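Local atomic coordinates of Lin0012 protein (Listeria innocua, PDB entry 3K17), a protein that probably phosphorylates phosphomevalonate with ATP, a step on the mevalonate route to isopentenyl diphosphate. Residues E73-T76 / F77-E80; K184-L187 / A188-S191; L248-N251 / N252-M255; E267-L270 / Y271-I274. All blocks are in the same frame, centred on the assembly; numbering follows the deposited sequence.

Contact 1: residues E73-T76 / F77-E80; sequences EHWT and FTAE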
ATOM      1  N   GLU A  73      -0.748   0.230 -19.102  1.00 31.40           N
ATOM      2  CA  GLU A  73      -1.209  -1.138 -19.308  1.00 31.72           C
ATOM      3  C   GLU A  73      -1.209  -1.576 -20.773  1.00 28.74           C
ATOM      4  O   GLU A  73      -1.001  -2.750 -21.078  1.00 28.59           O
ATOM      5  CB  GLU A  73      -2.624  -1.289 -18.745  1.00 36.97           C
ATOM      6  CG  GLU A  73      -3.352  -2.550 -19.185  1.00 41.98           C
ATOM      7  CD  GLU A  73      -4.837  -2.503 -18.856  1.00 45.79           C
ATOM      8  OE1 GLU A  73      -5.174  -2.322 -17.669  1.00 47.62           O
ATOM      9  OE2 GLU A  73      -5.664  -2.648 -19.784  1.00 48.59           O
ATOM     10  N   HIS A  74      -1.440  -0.639 -21.683  1.00 24.74           N
ATOM     11  CA  HIS A  74      -1.494  -0.986 -23.092  1.00 23.88           C
ATOM     12  C   HIS A  74      -0.155  -1.175 -23.785  1.00 20.48           C
ATOM     13  O   HIS A  74      -0.113  -1.496 -24.974  1.00 18.13           O
ATOM     14  CB  HIS A  74      -2.340   0.039 -23.837  1.00 24.93           C
ATOM     15  CG  HIS A  74      -3.753   0.089 -23.353  1.00 32.63           C
ATOM     16  ND1 HIS A  74      -4.113   0.706 -22.173  1.00 33.93           N
ATOM     17  CD2 HIS A  74      -4.882  -0.477 -23.840  1.00 34.18           C
ATOM     18  CE1 HIS A  74      -5.402   0.516 -21.955  1.00 35.92           C
ATOM     19  NE2 HIS A  74      -5.892  -0.199 -22.951  1.00 36.94           N
ATOM     20  N   TRP A  75       0.930  -0.992 -23.039  1.00 17.14           N
ATOM     21  CA  TRP A  75       2.282  -1.163 -23.577  1.00 17.29           C
ATOM     22  C   TRP A  75       2.743  -2.617 -23.415  1.00 17.26           C
ATOM     23  O   TRP A  75       3.673  -3.062 -24.078  1.00 15.48           O
ATOM     24  CB  TRP A  75       3.293  -0.293 -22.811  1.00 16.49           C
ATOM     25  CG  TRP A  75       3.180   1.188 -23.024  1.00 16.31           C
ATOM     26  CD1 TRP A  75       2.753   2.120 -22.117  1.00 18.24           C
ATOM     27  CD2 TRP A  75       3.522   1.910 -24.213  1.00 16.95           C
ATOM     28  NE1 TRP A  75       2.811   3.380 -22.671  1.00 16.10           N
ATOM     29  CE2 TRP A  75       3.279   3.279 -23.956  1.00 18.80           C
ATOM     30  CE3 TRP A  75       4.013   1.534 -25.471  1.00 16.42           C
ATOM     31  CZ2 TRP A  75       3.509   4.275 -24.914  1.00 18.62           C
ATOM     32  CZ3 TRP A  75       4.246   2.524 -26.423  1.00 16.42           C
ATOM     33  CH2 TRP A  75       3.992   3.878 -26.138  1.00 19.90           C
ATOM     34  N   THR A  76       2.092  -3.341 -22.514  1.00 16.92           N
ATOM     35  CA  THR A  76       2.495  -4.698 -22.187  1.00 18.64           C
ATOM     36  C   THR A  76       2.856  -5.653 -23.316  1.00 17.06           C
ATOM     37  O   THR A  76       3.957  -6.194 -23.311  1.00 16.48           O
ATOM     38  CB  THR A  76       1.457  -5.363 -21.257  1.00 22.06           C
ATOM     39  OG1 THR A  76       1.149  -4.466 -20.186  1.00 24.74           O
ATOM     40  CG2 THR A  76       2.034  -6.624 -20.642  1.00 24.39           C
ATOM     41  N   PHE A  77       1.971  -5.865 -24.287  1.00 17.03           N
ATOM     42  CA  PHE A  77       2.314  -6.809 -25.347  1.00 16.22           C
ATOM     43  C   PHE A  77       3.578  -6.438 -26.110  1.00 13.80           C
ATOM     44  O   PHE A  77       4.447  -7.279 -26.288  1.00 14.03           O
ATOM     45  CB  PHE A  77       1.150  -6.994 -26.332  1.00 13.68           C
ATOM     46  CG  PHE A  77       0.083  -7.931 -25.832  1.00 15.52           C
ATOM     47  CD1 PHE A  77       0.328  -9.304 -25.747  1.00 16.80           C
ATOM     48  CD2 PHE A  77      -1.158  -7.445 -25.437  1.00 14.25           C
ATOM     49  CE1 PHE A  77      -0.653 -10.187 -25.271  1.00 14.35           C
ATOM     50  CE2 PHE A  77      -2.149  -8.321 -24.958  1.00 17.75           C
ATOM     51  CZ  PHE A  77      -1.889  -9.696 -24.877  1.00 16.72           C
ATOM     52  N   THR A  78       3.685  -5.188 -26.554  1.00 14.68           N
ATOM     53  CA  THR A  78       4.857  -4.771 -27.313  1.00 15.11           C
ATOM     54  C   THR A  78       6.113  -4.646 -26.463  1.00 16.12           C
ATOM     55  O   THR A  78       7.221  -4.931 -26.940  1.00 17.61           O
ATOM     56  CB  THR A  78       4.599  -3.442 -28.078  1.00 16.10           C
ATOM     57  OG1 THR A  78       4.148  -2.434 -27.167  1.00 16.59           O
ATOM     58  CG2 THR A  78       3.538  -3.652 -29.144  1.00 15.24           C
ATOM     59  N   ALA A  79       5.955  -4.230 -25.208  1.00 14.28           N
ATOM     60  CA  ALA A  79       7.113  -4.107 -24.330  1.00 13.72           C
ATOM     61  C   ALA A  79       7.692  -5.493 -24.091  1.00 11.67           C
ATOM     62  O   ALA A  79       8.905  -5.671 -24.068  1.00 12.15           O
ATOM     63  CB  ALA A  79       6.722  -3.477 -22.994  1.00 13.20           C
ATOM     64  N   GLU A  80       6.818  -6.475 -23.908  1.00 10.69           N
ATOM     65  CA  GLU A  80       7.274  -7.836 -23.661  1.00 12.36           C
ATOM     66  C   GLU A  80       8.025  -8.388 -24.875  1.00 12.09           C
ATOM     67  O   GLU A  80       9.041  -9.062 -24.727  1.00 13.02           O
ATOM     68  CB  GLU A  80       6.084  -8.740 -23.335  1.00 11.54           C
ATOM     69  CG  GLU A  80       6.456 -10.166 -22.997  1.00 12.15           C
ATOM     70  CD  GLU A  80       7.018 -10.316 -21.595  1.00 16.86           C
ATOM     71  OE1 GLU A  80       7.015  -9.324 -20.840  1.00 16.84           O
ATOM     72  OE2 GLU A  80       7.454 -11.433 -21.242  1.00 16.15           O
TER
HETATM   73  O   HOH W   1      -0.667  -4.446 -24.003  1.00 28.27           O
HETATM   74  O   HOH W   2       1.457  -3.219 -26.483  1.00 15.96           O
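Trp-75 and Ala-79 form the tight part of this first turn of helix 76-91. Ala-79 N donates to Trp-75 O at 2.8 Å with a nearly straight N-H approach (160°), and Ala-79 CB rests 3.3 Å from the same Trp-75 O, so the small methyl group fits where the turn closes on itself. One residue on, Glu-80 N repeats the pattern by reaching Thr-76 O at 2.9 Å. The large, mostly apolar indole of Trp-75 is buried beside the turn. Thr-78 has its hydroxyl tucked between backbone N and carbonyl carbon (chi1 54°), which sets OG1 at the edge of the indole, near its plane, 4.3 Å from Trp-75 CE3.

The looser side is wet. Phe-77 N and Thr-78 N, amides of the opening turn, are met by water molecules: one accepts from Phe-77 N at 3.0 Å and gives only a weak bond to Glu-73 O, while the other joins Thr-78 N to His-74 O, 2.8 Å from that oxygen. Glu-73 O also takes the hydroxyl of Thr-76, whose OG1 lies 2.9 Å away and above the carbonyl plane. Threonine suits this spot because its short polar branch bends back to the preceding carbonyl.

Thr-76 and Glu-80 meet His-185 of the second subunit. Within the chain, Trp-75 stacks on Tyr-56 and touches Leu-51 of strand 50-52, whereas Thr-78 packs on helix 119-135 and Phe-77 stacks on His-152 of helix 141-156.

Contact 2: residues K184-L187 / A188-S191; sequences KHRL and AYKS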
ATOM      1  N   LYS A 184       5.351 -23.924 -20.138  1.00 21.00           N
ATOM      2  CA  LYS A 184       5.185 -23.191 -18.892  1.00 21.70           C
ATOM      3  C   LYS A 184       6.078 -23.681 -17.762  1.00 21.76           C
ATOM      4  O   LYS A 184       6.659 -22.873 -17.045  1.00 22.89           O
ATOM      5  CB  LYS A 184       3.717 -23.226 -18.460  1.00 22.84           C
ATOM      6  CG  LYS A 184       2.790 -22.487 -19.425  1.00 25.88           C
ATOM      7  CD  LYS A 184       1.323 -22.725 -19.095  1.00 29.39           C
ATOM      8  CE  LYS A 184       0.419 -22.217 -20.207  1.00 32.09           C
ATOM      9  NZ  LYS A 184      -1.025 -22.366 -19.865  1.00 33.59           N
ATOM     10  N   HIS A 185       6.192 -24.996 -17.601  1.00 22.89           N
ATOM     11  CA  HIS A 185       7.026 -25.554 -16.539  1.00 22.41           C
ATOM     12  C   HIS A 185       8.477 -25.150 -16.718  1.00 22.70           C
ATOM     13  O   HIS A 185       9.143 -24.759 -15.762  1.00 24.29           O
ATOM     14  CB  HIS A 185       6.935 -27.081 -16.525  1.00 24.68           C
ATOM     15  CG  HIS A 185       5.593 -27.606 -16.122  1.00 25.16           C
ATOM     16  ND1 HIS A 185       5.278 -28.948 -16.159  1.00 27.98           N
ATOM     17  CD2 HIS A 185       4.485 -26.973 -15.670  1.00 26.13           C
ATOM     18  CE1 HIS A 185       4.035 -29.119 -15.747  1.00 26.93           C
ATOM     19  NE2 HIS A 185       3.530 -27.937 -15.444  1.00 26.69           N
ATOM     20  N   ARG A 186       8.957 -25.240 -17.952  1.00 23.02           N
ATOM     21  CA  ARG A 186      10.339 -24.910 -18.268  1.00 23.11           C
ATOM     22  C   ARG A 186      10.672 -23.420 -18.219  1.00 21.61           C
ATOM     23  O   ARG A 186      11.841 -23.042 -18.164  1.00 19.64           O
ATOM     24  CB  ARG A 186      10.697 -25.517 -19.626  1.00 24.21           C
ATOM     25  CG  ARG A 186      10.826 -27.036 -19.532  1.00 27.29           C
ATOM     26  CD  ARG A 186      10.636 -27.750 -20.859  1.00 31.89           C
ATOM     27  NE  ARG A 186      10.148 -29.107 -20.624  1.00 36.58           N
ATOM     28  CZ  ARG A 186      10.839 -30.040 -19.987  1.00 37.86           C
ATOM     29  NH1 ARG A 186      12.052 -29.764 -19.531  1.00 45.57           N
ATOM     30  NH2 ARG A 186      10.316 -31.240 -19.779  1.00 39.43           N
ATOM     31  N   LEU A 187       9.649 -22.578 -18.238  1.00 19.62           N
ATOM     32  CA  LEU A 187       9.874 -21.144 -18.151  1.00 20.58           C
ATOM     33  C   LEU A 187      10.623 -20.810 -16.864  1.00 20.99           C
ATOM     34  O   LEU A 187      11.381 -19.847 -16.817  1.00 22.55           O
ATOM     35  CB  LEU A 187       8.548 -20.383 -18.145  1.00 20.62           C
ATOM     36  CG  LEU A 187       7.865 -20.154 -19.491  1.00 23.52           C
ATOM     37  CD1 LEU A 187       6.606 -19.320 -19.275  1.00 23.44           C
ATOM     38  CD2 LEU A 187       8.811 -19.436 -20.426  1.00 22.93           C
ATOM     39  N   ALA A 188      10.415 -21.602 -15.819  1.00 20.56           N
ATOM     40  CA  ALA A 188      11.077 -21.334 -14.547  1.00 22.15           C
ATOM     41  C   ALA A 188      12.521 -21.816 -14.463  1.00 23.98           C
ATOM     42  O   ALA A 188      13.289 -21.302 -13.648  1.00 24.98           O
ATOM     43  CB  ALA A 188      10.279 -21.944 -13.403  1.00 20.27           C
ATOM     44  N   TYR A 189      12.911 -22.787 -15.287  1.00 24.21           N
ATOM     45  CA  TYR A 189      14.277 -23.290 -15.189  1.00 25.12           C
ATOM     46  C   TYR A 189      15.105 -23.426 -16.460  1.00 25.46           C
ATOM     47  O   TYR A 189      16.255 -23.857 -16.397  1.00 25.41           O
ATOM     48  CB  TYR A 189      14.286 -24.617 -14.411  1.00 24.39           C
ATOM     49  CG  TYR A 189      13.665 -25.806 -15.116  1.00 24.33           C
ATOM     50  CD1 TYR A 189      14.445 -26.669 -15.887  1.00 24.66           C
ATOM     51  CD2 TYR A 189      12.306 -26.087 -14.990  1.00 24.26           C
ATOM     52  CE1 TYR A 189      13.887 -27.786 -16.513  1.00 23.49           C
ATOM     53  CE2 TYR A 189      11.736 -27.199 -15.611  1.00 25.60           C
ATOM     54  CZ  TYR A 189      12.534 -28.047 -16.371  1.00 26.31           C
ATOM     55  OH  TYR A 189      11.983 -29.158 -16.983  1.00 26.04           O
ATOM     56  N   LYS A 190      14.548 -23.045 -17.606  1.00 24.61           N
ATOM     57  CA  LYS A 190      15.296 -23.130 -18.865  1.00 24.03           C
ATOM     58  C   LYS A 190      15.558 -21.735 -19.412  1.00 24.45           C
ATOM     59  O   LYS A 190      14.734 -20.844 -19.246  1.00 23.43           O
ATOM     60  CB  LYS A 190      14.516 -23.942 -19.908  1.00 23.56           C
ATOM     61  CG  LYS A 190      14.395 -25.430 -19.589  1.00 23.81           C
ATOM     62  CD  LYS A 190      15.754 -26.117 -19.704  1.00 25.92           C
ATOM     63  CE  LYS A 190      15.661 -27.621 -19.470  1.00 24.72           C
ATOM     64  NZ  LYS A 190      16.998 -28.282 -19.587  1.00 25.24           N
ATOM     65  N   SER A 191      16.701 -21.540 -20.061  1.00 24.40           N
ATOM     66  CA  SER A 191      17.010 -20.234 -20.623  1.00 23.62           C
ATOM     67  C   SER A 191      16.238 -20.057 -21.924  1.00 25.31           C
ATOM     68  O   SER A 191      15.721 -21.023 -22.495  1.00 23.90           O
ATOM     69  CB  SER A 191      18.504 -20.094 -20.914  1.00 24.10           C
ATOM     70  OG  SER A 191      18.859 -20.784 -22.106  1.00 23.90           O
TER
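Arg-186 O holds two backbone donors as the chain leaves helix 180-187: Lys-190 N at 2.8 Å, in the carbonyl plane, and Tyr-189 N at 3.1 Å, well above that plane. A weak bond runs from Ala-188 N to His-185 O. The polar ends of Arg-186 and Tyr-189 share a stronger partner, Glu-67 of the second subunit, whose OE2 forms a salt bridge with Arg-186 NH1 and a hydrogen bond with Tyr-189 OH. Between themselves the two are close but not bonded: the hydroxyl stands over a face of the guanidinium.

Both side chains point the same way, side by side, with their planes 63° apart. With chi1 at 70°, Tyr-189 CG sits between its own N and carbonyl carbon, folding the ring back so that Arg-186 CA makes an off-centre CH-pi contact 4.2 Å from the ring centroid. Lys-190 CG packs 3.7 Å from Arg-186 CB, its aliphatic stem suiting this apolar spot. The small Ala-188 lies on Glu-80 of the second subunit.

Ser-191, at the N-cap of helix 192-197, binds Trp-194 N through its hydroxyl. Leu-187 reaches Phe-195 of that helix and Leu-150 of helix 141-156.

Contact 3: residues L248-N251 / N252-M255; sequences LTRN and NEIM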
ATOM      1  N   LEU A 248     -14.219 -31.651 -27.613  1.00 29.69           N
ATOM      2  CA  LEU A 248     -12.874 -31.860 -28.143  1.00 29.13           C
ATOM      3  C   LEU A 248     -12.815 -33.019 -29.132  1.00 28.75           C
ATOM      4  O   LEU A 248     -12.363 -32.861 -30.264  1.00 26.91           O
ATOM      5  CB  LEU A 248     -11.886 -32.126 -27.001  1.00 28.45           C
ATOM      6  CG  LEU A 248     -11.577 -30.988 -26.024  1.00 30.26           C
ATOM      7  CD1 LEU A 248     -10.560 -31.481 -24.998  1.00 28.71           C
ATOM      8  CD2 LEU A 248     -11.029 -29.778 -26.780  1.00 27.74           C
ATOM      9  N   THR A 249     -13.262 -34.189 -28.689  1.00 29.94           N
ATOM     10  CA  THR A 249     -13.257 -35.387 -29.529  1.00 30.23           C
ATOM     11  C   THR A 249     -13.947 -35.101 -30.850  1.00 29.37           C
ATOM     12  O   THR A 249     -13.434 -35.414 -31.926  1.00 28.66           O
ATOM     13  CB  THR A 249     -13.993 -36.543 -28.836  1.00 30.74           C
ATOM     14  OG1 THR A 249     -13.350 -36.829 -27.586  1.00 29.93           O
ATOM     15  CG2 THR A 249     -13.988 -37.795 -29.725  1.00 29.82           C
ATOM     16  N   ARG A 250     -15.126 -34.504 -30.748  1.00 30.28           N
ATOM     17  CA  ARG A 250     -15.915 -34.153 -31.917  1.00 31.72           C
ATOM     18  C   ARG A 250     -15.121 -33.165 -32.782  1.00 31.78           C
ATOM     19  O   ARG A 250     -15.076 -33.281 -34.008  1.00 30.78           O
ATOM     20  CB  ARG A 250     -17.230 -33.522 -31.459  1.00 34.76           C
ATOM     21  CG  ARG A 250     -18.253 -33.367 -32.556  1.00 40.00           C
ATOM     22  CD  ARG A 250     -19.005 -34.665 -32.809  1.00 41.44           C
ATOM     23  NE  ARG A 250     -19.615 -34.639 -34.132  1.00 42.00           N
ATOM     24  CZ  ARG A 250     -18.924 -34.761 -35.257  1.00 43.42           C
ATOM     25  NH1 ARG A 250     -17.610 -34.925 -35.211  1.00 43.87           N
ATOM     26  NH2 ARG A 250     -19.540 -34.701 -36.426  1.00 47.53           N
ATOM     27  N   ASN A 251     -14.488 -32.194 -32.131  1.00 29.74           N
ATOM     28  CA  ASN A 251     -13.697 -31.198 -32.841  1.00 29.63           C
ATOM     29  C   ASN A 251     -12.562 -31.843 -33.624  1.00 27.92           C
ATOM     30  O   ASN A 251     -12.310 -31.486 -34.770  1.00 26.60           O
ATOM     31  CB  ASN A 251     -13.125 -30.173 -31.852  1.00 28.91           C
ATOM     32  CG  ASN A 251     -12.048 -29.298 -32.476  1.00 31.84           C
ATOM     33  OD1 ASN A 251     -10.867 -29.674 -32.530  1.00 32.26           O
ATOM     34  ND2 ASN A 251     -12.451 -28.131 -32.965  1.00 27.71           N
ATOM     35  N   ASN A 252     -11.879 -32.799 -33.004  1.00 28.30           N
ATOM     36  CA  ASN A 252     -10.763 -33.471 -33.660  1.00 30.16           C
ATOM     37  C   ASN A 252     -11.170 -34.255 -34.900  1.00 30.49           C
ATOM     38  O   ASN A 252     -10.398 -34.351 -35.859  1.00 28.03           O
ATOM     39  CB  ASN A 252     -10.048 -34.379 -32.664  1.00 31.72           C
ATOM     40  CG  ASN A 252      -9.449 -33.603 -31.511  1.00 34.34           C
ATOM     41  OD1 ASN A 252      -8.744 -32.613 -31.716  1.00 34.05           O
ATOM     42  ND2 ASN A 252      -9.724 -34.045 -30.294  1.00 35.49           N
ATOM     43  N   GLU A 253     -12.379 -34.813 -34.883  1.00 31.81           N
ATOM     44  CA  GLU A 253     -12.882 -35.565 -36.031  1.00 32.64           C
ATOM     45  C   GLU A 253     -13.069 -34.575 -37.182  1.00 31.14           C
ATOM     46  O   GLU A 253     -12.621 -34.806 -38.302  1.00 28.50           O
ATOM     47  CB  GLU A 253     -14.234 -36.227 -35.703  1.00 35.35           C
ATOM     48  CG  GLU A 253     -14.234 -37.120 -34.465  1.00 40.45           C
ATOM     49  CD  GLU A 253     -15.569 -37.842 -34.245  1.00 44.64           C
ATOM     50  OE1 GLU A 253     -16.621 -37.170 -34.153  1.00 45.48           O
ATOM     51  OE2 GLU A 253     -15.563 -39.089 -34.156  1.00 47.07           O
ATOM     52  N   ILE A 254     -13.722 -33.455 -36.881  1.00 31.35           N
ATOM     53  CA  ILE A 254     -13.990 -32.420 -37.874  1.00 28.91           C
ATOM     54  C   ILE A 254     -12.718 -31.808 -38.465  1.00 28.35           C
ATOM     55  O   ILE A 254     -12.640 -31.573 -39.675  1.00 25.15           O
ATOM     56  CB  ILE A 254     -14.869 -31.299 -37.259  1.00 30.83           C
ATOM     57  CG1 ILE A 254     -16.204 -31.897 -36.794  1.00 31.60           C
ATOM     58  CG2 ILE A 254     -15.112 -30.188 -38.286  1.00 28.88           C
ATOM     59  CD1 ILE A 254     -17.116 -30.921 -36.070  1.00 29.37           C
HETATM   60  N   MSE A 255     -11.727 -31.542 -37.615  1.00 29.30           N
HETATM   61  CA  MSE A 255     -10.468 -30.954 -38.076  1.00 30.11           C
HETATM   62  C   MSE A 255      -9.789 -31.860 -39.094  1.00 29.86           C
HETATM   63  O   MSE A 255      -9.266 -31.396 -40.109  1.00 29.62           O
HETATM   64  CB  MSE A 255      -9.522 -30.713 -36.898  1.00 32.21           C
HETATM   65  CG  MSE A 255      -9.938 -29.571 -35.996  1.00 38.07           C
HETATM   66 SE   MSE A 255     -10.251 -27.937 -36.994  1.00 48.62          SE
HETATM   67  CE  MSE A 255     -12.171 -27.899 -36.823  1.00 45.20           C
TER
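Arg-250 comes to Glu-253 through two torsions: CG stands opposite the backbone N (chi1 -168°), and the chain then bends at chi2 (81°), carrying the guanidinium along the helix. In Glu-253 CG lies beside the backbone N, anti to the carbonyl carbon, and the chain runs on extended. The two therefore cross at about a right angle, guanidinium and carboxylate planes 86° apart, and NH1 of Arg-250 makes a salt bridge with Glu-253 OE1 at 2.7 Å. This pairing of side chains three residues apart is common along helices, and the long arginine can answer a second acid too: its NH2 bridges Glu-276. Over one face of the guanidinium, offset toward its rim, lies Ile-254 CD1, 4.1 Å above the plane, an apolar cover that suits a flat cation whose faces are poor in hydrogen-bonding capacity.

Further round the helix, Asn-251 and Met-255, modelled as selenomethionine, pack four residues apart. OD1 of Asn-251 is 3.6 Å from Met-255 CG and its ND2 3.9 Å from Met-255 CE, so the bent selenoether chain lies against the amide. Beneath them runs regular helical bonding, Asn-252 N to Leu-248 O at 2.8 Å and Met-255 N to Asn-251 O at 2.9 Å. Asn-252 ND2 also comes near Leu-248 O, but at an angle too poor for a bond.

Arg-250 and Asn-251 lean on Ile-280, and Met-255 on Asn-277, all of helix 267-288. Leu-248 and Asn-251 touch Ala-22 of a loop, so helix 241-264 packs on both this loop and helix 267-288.

Contact 4: residues E267-L270 / Y271-I274; sequences EELL and YSSI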
ATOM      1  N   GLU A 267     -14.527 -29.180 -52.007  1.00 32.39           N
ATOM      2  CA  GLU A 267     -15.452 -28.123 -51.637  1.00 33.31           C
ATOM      3  C   GLU A 267     -16.647 -28.589 -50.805  1.00 34.09           C
ATOM      4  O   GLU A 267     -16.986 -27.959 -49.796  1.00 33.59           O
ATOM      5  CB  GLU A 267     -15.918 -27.392 -52.897  1.00 34.59           C
ATOM      6  CG  GLU A 267     -14.799 -26.578 -53.548  1.00 34.75           C
ATOM      7  CD  GLU A 267     -15.210 -25.920 -54.850  1.00 35.60           C
ATOM      8  OE1 GLU A 267     -16.370 -25.471 -54.958  1.00 37.67           O
ATOM      9  OE2 GLU A 267     -14.366 -25.833 -55.764  1.00 35.56           O
ATOM     10  N   GLU A 268     -17.283 -29.688 -51.202  1.00 31.79           N
ATOM     11  CA  GLU A 268     -18.434 -30.177 -50.449  1.00 30.74           C
ATOM     12  C   GLU A 268     -18.037 -30.578 -49.036  1.00 28.47           C
ATOM     13  O   GLU A 268     -18.792 -30.369 -48.086  1.00 29.03           O
ATOM     14  CB  GLU A 268     -19.089 -31.372 -51.155  1.00 32.45           C
ATOM     15  CG  GLU A 268     -19.837 -31.023 -52.442  1.00 34.98           C
ATOM     16  CD  GLU A 268     -20.930 -29.983 -52.234  1.00 36.87           C
ATOM     17  OE1 GLU A 268     -21.651 -30.066 -51.212  1.00 37.88           O
ATOM     18  OE2 GLU A 268     -21.070 -29.089 -53.100  1.00 38.11           O
ATOM     19  N   LEU A 269     -16.854 -31.164 -48.898  1.00 27.08           N
ATOM     20  CA  LEU A 269     -16.369 -31.591 -47.590  1.00 26.38           C
ATOM     21  C   LEU A 269     -16.021 -30.375 -46.718  1.00 26.80           C
ATOM     22  O   LEU A 269     -16.033 -30.461 -45.488  1.00 27.61           O
ATOM     23  CB  LEU A 269     -15.146 -32.499 -47.751  1.00 23.39           C
ATOM     24  CG  LEU A 269     -14.554 -33.063 -46.458  1.00 22.39           C
ATOM     25  CD1 LEU A 269     -15.612 -33.868 -45.711  1.00 23.65           C
ATOM     26  CD2 LEU A 269     -13.338 -33.926 -46.783  1.00 22.78           C
ATOM     27  N   LEU A 270     -15.704 -29.252 -47.357  1.00 26.30           N
ATOM     28  CA  LEU A 270     -15.391 -28.033 -46.617  1.00 28.62           C
ATOM     29  C   LEU A 270     -16.686 -27.483 -46.023  1.00 29.45           C
ATOM     30  O   LEU A 270     -16.746 -27.181 -44.829  1.00 30.07           O
ATOM     31  CB  LEU A 270     -14.747 -26.986 -47.535  1.00 28.33           C
ATOM     32  CG  LEU A 270     -14.426 -25.619 -46.911  1.00 28.84           C
ATOM     33  CD1 LEU A 270     -13.513 -25.773 -45.699  1.00 26.07           C
ATOM     34  CD2 LEU A 270     -13.782 -24.735 -47.955  1.00 27.74           C
ATOM     35  N   TYR A 271     -17.726 -27.378 -46.852  1.00 28.66           N
ATOM     36  CA  TYR A 271     -19.017 -26.862 -46.395  1.00 29.16           C
ATOM     37  C   TYR A 271     -19.595 -27.652 -45.226  1.00 29.86           C
ATOM     38  O   TYR A 271     -19.984 -27.080 -44.208  1.00 29.27           O
ATOM     39  CB  TYR A 271     -20.045 -26.857 -47.537  1.00 28.94           C
ATOM     40  CG  TYR A 271     -19.641 -26.038 -48.743  1.00 27.27           C
ATOM     41  CD1 TYR A 271     -19.174 -24.729 -48.602  1.00 28.80           C
ATOM     42  CD2 TYR A 271     -19.727 -26.572 -50.028  1.00 28.05           C
ATOM     43  CE1 TYR A 271     -18.798 -23.971 -49.719  1.00 27.97           C
ATOM     44  CE2 TYR A 271     -19.356 -25.830 -51.149  1.00 27.10           C
ATOM     45  CZ  TYR A 271     -18.891 -24.533 -50.989  1.00 28.24           C
ATOM     46  OH  TYR A 271     -18.511 -23.808 -52.094  1.00 29.72           O
ATOM     47  N   SER A 272     -19.659 -28.970 -45.373  1.00 31.12           N
ATOM     48  CA  SER A 272     -20.202 -29.807 -44.316  1.00 30.91           C
ATOM     49  C   SER A 272     -19.367 -29.734 -43.041  1.00 29.82           C
ATOM     50  O   SER A 272     -19.911 -29.779 -41.946  1.00 32.26           O
ATOM     51  CB  SER A 272     -20.322 -31.260 -44.796  1.00 32.36           C
ATOM     52  OG  SER A 272     -19.108 -31.715 -45.362  1.00 34.67           O
ATOM     53  N   SER A 273     -18.050 -29.612 -43.178  1.00 30.34           N
ATOM     54  CA  SER A 273     -17.176 -29.527 -42.008  1.00 28.34           C
ATOM     55  C   SER A 273     -17.436 -28.237 -41.235  1.00 27.05           C
ATOM     56  O   SER A 273     -17.473 -28.229 -40.002  1.00 28.47           O
ATOM     57  CB  SER A 273     -15.706 -29.574 -42.427  1.00 29.12           C
ATOM     58  OG  SER A 273     -15.399 -30.789 -43.079  1.00 32.93           O
ATOM     59  N   ILE A 274     -17.606 -27.141 -41.962  1.00 26.50           N
ATOM     60  CA  ILE A 274     -17.876 -25.856 -41.331  1.00 25.08           C
ATOM     61  C   ILE A 274     -19.218 -25.915 -40.592  1.00 26.66           C
ATOM     62  O   ILE A 274     -19.334 -25.451 -39.452  1.00 24.19           O
ATOM     63  CB  ILE A 274     -17.893 -24.727 -42.381  1.00 24.49           C
ATOM     64  CG1 ILE A 274     -16.487 -24.538 -42.963  1.00 22.81           C
ATOM     65  CG2 ILE A 274     -18.385 -23.432 -41.759  1.00 23.53           C
ATOM     66  CD1 ILE A 274     -15.433 -24.135 -41.937  1.00 26.60           C
TER
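Tyr-271 lays one ring face against the carbonyl of Glu-267, whose O sits 3.1 Å above the plane, offset toward the rim. Beside the ring runs the Glu-267 side chain, pointing the same way, its carboxylate plane perpendicular to the ring and OE1 3.9 Å from Tyr-271 OH. Glu-268 crosses at a slant, with OE2 4.2 Å from Tyr-271 CE2. The phenol hydroxyl is buried and has no hydrogen-bonding partner in the model.

All this is the opening of helix 267-288, part of the C-terminal domain of the GHMP kinase fold, where Asp-266 hydrogen-bonds to Leu-269 N. Ile-274 and Tyr-271 turn to Phe-325 of strand 321-326, and Leu-269 and Ser-273 to helix 241-264, so the helix lies against both sheet and helix.

Two serines bond back to the turn before them, a usual role for a short hydroxyl inside a helix. Ser-272 OG, held at chi1 51°, and Ser-272 N both donate to Glu-268 O, the hydroxyl at 3.1 Å. Leu-269 O likewise takes both Ser-273 N and Ser-273 OG, the latter modelled at 2.5 Å, a length probably too short to be exact. The branched Leu-270 and Ile-274 meet on the apolar side, CD1 of the former 4.2 Å from CG1 of the latter.

From the N terminus, contact 1 opens helix 76-91 and contact 2 closes helix 180-187; contacts 3 and 4 lie in helices 241-264 and 267-288. Each closes no more than a helical turn or its exit, and all four run in series without nesting or crossing. Contacts 1 and 2 come within about 8 Å of each other, nearest atoms, in one subunit, but contact 1 of one subunit meets contact 2 of the other across the interface. Contacts 3 and 4, their centres 14 Å apart, touch where Ile-254 CG2 approaches Ser-273 O at 3.5 Å, joining two consecutive helices on the far side of the chain's centre from contact 1.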